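Long-range contact in putative hexose oxidase (PDB 5AWV), which is an FAD-dependent oxidase that binds the glycopeptide antibiotic teicoplanin and probably oxidises a hexose-derived sugar carried on its peptide scaffold: residues W292-I297 with M310-V315. Sequence-based numbering, arbitrary orientation.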
loop_
_atom_site.group_PDB
_atom_site.type_symbol
_atom_site.label_atom_id
_atom_site.label_comp_id
_atom_site.label_asym_id
_atom_site.label_seq_id
_atom_site.Cartn_x
_atom_site.Cartn_y
_atom_site.Cartn_z
ATOM N N TRP A 292 -8.977 16.142 6.606
ATOM C CA TRP A 292 -8.567 14.885 7.152
ATOM C C TRP A 292 -7.704 15.081 8.379
ATOM O O TRP A 292 -6.942 16.026 8.501
ATOM C CB TRP A 292 -7.720 14.133 6.094
ATOM C CG TRP A 292 -7.188 12.798 6.595
ATOM C CD1 TRP A 292 -7.819 11.572 6.599
ATOM C CD2 TRP A 292 -5.880 12.569 7.090
ATOM N NE1 TRP A 292 -7.006 10.620 7.113
ATOM C CE2 TRP A 292 -5.791 11.185 7.410
ATOM C CE3 TRP A 292 -4.776 13.388 7.303
ATOM C CZ2 TRP A 292 -4.655 10.628 7.998
ATOM C CZ3 TRP A 292 -3.639 12.836 7.918
ATOM C CH2 TRP A 292 -3.569 11.461 8.207
ATOM N N SER A 293 -7.845 14.159 9.294
ATOM C CA SER A 293 -7.021 14.146 10.495
ATOM C C SER A 293 -6.816 12.767 10.977
ATOM O O SER A 293 -7.542 11.836 10.606
ATOM C CB SER A 293 -7.689 15.009 11.587
ATOM O OG SER A 293 -8.888 14.410 12.036
ATOM N N GLN A 294 -5.796 12.606 11.789
ATOM C CA GLN A 294 -5.732 11.391 12.548
ATOM C C GLN A 294 -5.309 11.557 13.978
ATOM O O GLN A 294 -4.350 12.266 14.234
ATOM C CB GLN A 294 -4.844 10.341 11.852
ATOM C CG GLN A 294 -3.414 10.576 11.730
ATOM C CD GLN A 294 -2.686 9.332 11.115
ATOM O OE1 GLN A 294 -3.253 8.534 10.417
ATOM N NE2 GLN A 294 -1.431 9.207 11.400
ATOM N N LEU A 295 -6.024 10.899 14.853
ATOM C CA LEU A 295 -5.780 10.971 16.272
ATOM C C LEU A 295 -4.859 9.871 16.677
ATOM O O LEU A 295 -5.205 8.734 16.640
ATOM C CB LEU A 295 -7.098 11.030 17.049
ATOM C CG LEU A 295 -7.000 11.094 18.605
ATOM C CD1 LEU A 295 -6.228 12.331 19.102
ATOM C CD2 LEU A 295 -8.339 11.013 19.256
ATOM N N MET A 296 -3.649 10.235 17.084
ATOM C CA MET A 296 -2.614 9.280 17.357
ATOM C C MET A 296 -2.417 9.245 18.876
ATOM O O MET A 296 -2.005 10.245 19.443
ATOM C CB MET A 296 -1.375 9.668 16.650
ATOM C CG MET A 296 -1.531 9.753 15.086
ATOM S SD MET A 296 -0.240 10.749 14.308
ATOM C CE MET A 296 0.986 9.483 14.304
ATOM N N ILE A 297 -2.793 8.135 19.486
ATOM C CA ILE A 297 -2.827 7.975 20.913
ATOM C C ILE A 297 -1.672 7.021 21.199
ATOM O O ILE A 297 -1.854 5.812 21.330
ATOM C CB ILE A 297 -4.143 7.446 21.427
ATOM C CG1 ILE A 297 -5.333 8.236 20.895
ATOM C CG2 ILE A 297 -4.159 7.437 22.955
ATOM C CD1 ILE A 297 -6.625 7.517 21.090
ATOM N N MET A 310 -0.997 12.994 19.647
ATOM C CA MET A 310 -1.147 14.138 18.798
ATOM C C MET A 310 -2.172 13.890 17.683
ATOM O O MET A 310 -2.550 12.764 17.451
ATOM C CB MET A 310 0.185 14.475 18.198
ATOM C CG MET A 310 0.824 13.335 17.477
ATOM S SD MET A 310 2.171 14.013 16.517
ATOM C CE MET A 310 2.879 12.437 16.150
ATOM N N MET A 311 -2.560 14.944 16.991
ATOM C CA MET A 311 -3.609 14.880 15.969
ATOM C C MET A 311 -3.222 15.789 14.849
ATOM O O MET A 311 -3.537 16.986 14.863
ATOM C CB MET A 311 -4.983 15.192 16.546
ATOM C CG MET A 311 -6.098 15.044 15.551
ATOM S SD MET A 311 -7.755 15.376 16.183
ATOM C CE MET A 311 -7.748 17.168 16.094
ATOM N N PRO A 312 -2.488 15.258 13.882
ATOM C CA PRO A 312 -2.278 16.082 12.688
ATOM C C PRO A 312 -3.602 16.282 11.934
ATOM O O PRO A 312 -4.483 15.351 11.900
ATOM C CB PRO A 312 -1.262 15.258 11.835
ATOM C CG PRO A 312 -0.776 14.213 12.779
ATOM C CD PRO A 312 -1.751 13.997 13.859
ATOM N N ILE A 313 -3.743 17.439 11.329
ATOM C CA ILE A 313 -4.902 17.785 10.538
ATOM C C ILE A 313 -4.443 18.470 9.256
ATOM O O ILE A 313 -3.497 19.299 9.261
ATOM C CB ILE A 313 -5.803 18.778 11.288
ATOM C CG1 ILE A 313 -6.021 18.309 12.713
ATOM C CG2 ILE A 313 -7.101 19.062 10.551
ATOM C CD1 ILE A 313 -6.511 19.440 13.590
ATOM N N GLN A 314 -5.156 18.216 8.171
ATOM C CA GLN A 314 -4.982 19.031 6.991
ATOM C C GLN A 314 -6.252 19.308 6.305
ATOM O O GLN A 314 -7.185 18.466 6.305
ATOM C CB GLN A 314 -3.989 18.337 6.060
ATOM C CG GLN A 314 -4.409 17.007 5.596
ATOM C CD GLN A 314 -3.376 16.337 4.615
ATOM O OE1 GLN A 314 -3.667 16.124 3.456
ATOM N NE2 GLN A 314 -2.236 16.044 5.103
ATOM N N VAL A 315 -6.327 20.455 5.664
ATOM C CA VAL A 315 -7.497 20.815 4.893
ATOM C C VAL A 315 -7.058 21.406 3.584
ATOM O O VAL A 315 -6.069 22.137 3.536
ATOM C CB VAL A 315 -8.317 21.885 5.654
ATOM C CG1 VAL A 315 -9.639 22.212 4.985
ATOM C CG2 VAL A 315 -8.603 21.341 7.028
#
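Two neighbouring strands of a β hairpin, 291-298 and 309-316, pair antiparallel here in the middle of the seven-stranded antiparallel sheet of the substrate domain. At one end W292 and Q314 form a hydrogen-bonded pair: W292 N gives to Q314 O, and Q314 N returns a nearly straight bond to W292 O at 2.8 Å. At the other end M296 and M310 exchange the same two bonds, M296 N reaching M310 O at 2.8 Å. Between them sits P312, whose ring nitrogen carries no hydrogen, so between the two end pairs there is one bond, Q294 N to P312 O at 3.0 Å. Q294 O instead faces the pyrrolidine, with P312 CD 3.1 Å from it, and takes a CA-H...O contact from M311 CA. The face bearing W292, Q294, M296 and P312 packs against the bound peptide, as befits the substrate half of this FAD-linked oxidoreductase fold; Q294 also approaches the bound aminoglucuronic acid. On this face M296, with CG anti to the carbonyl carbon (chi1 -60°), crosses P312 at about a right angle and lays SD 3.6 Å from P312 CD. A weak hydrogen bond from Q294 NE2 also reaches that sulfur. M310 runs alongside, extended beyond CG, and the bend of M296 at chi3 (81°) turns its CE to meet M310 CE at 4.0 Å. Q314 CG touches the indole edge at W292 CE3. The other face, with S293, L295, M311 and I313, is covered by helices 264-280 and 322-334: L295 CD1 lies 4.0 Å from M311 CB, while S293 OG hydrogen-bonds Y278 and H329.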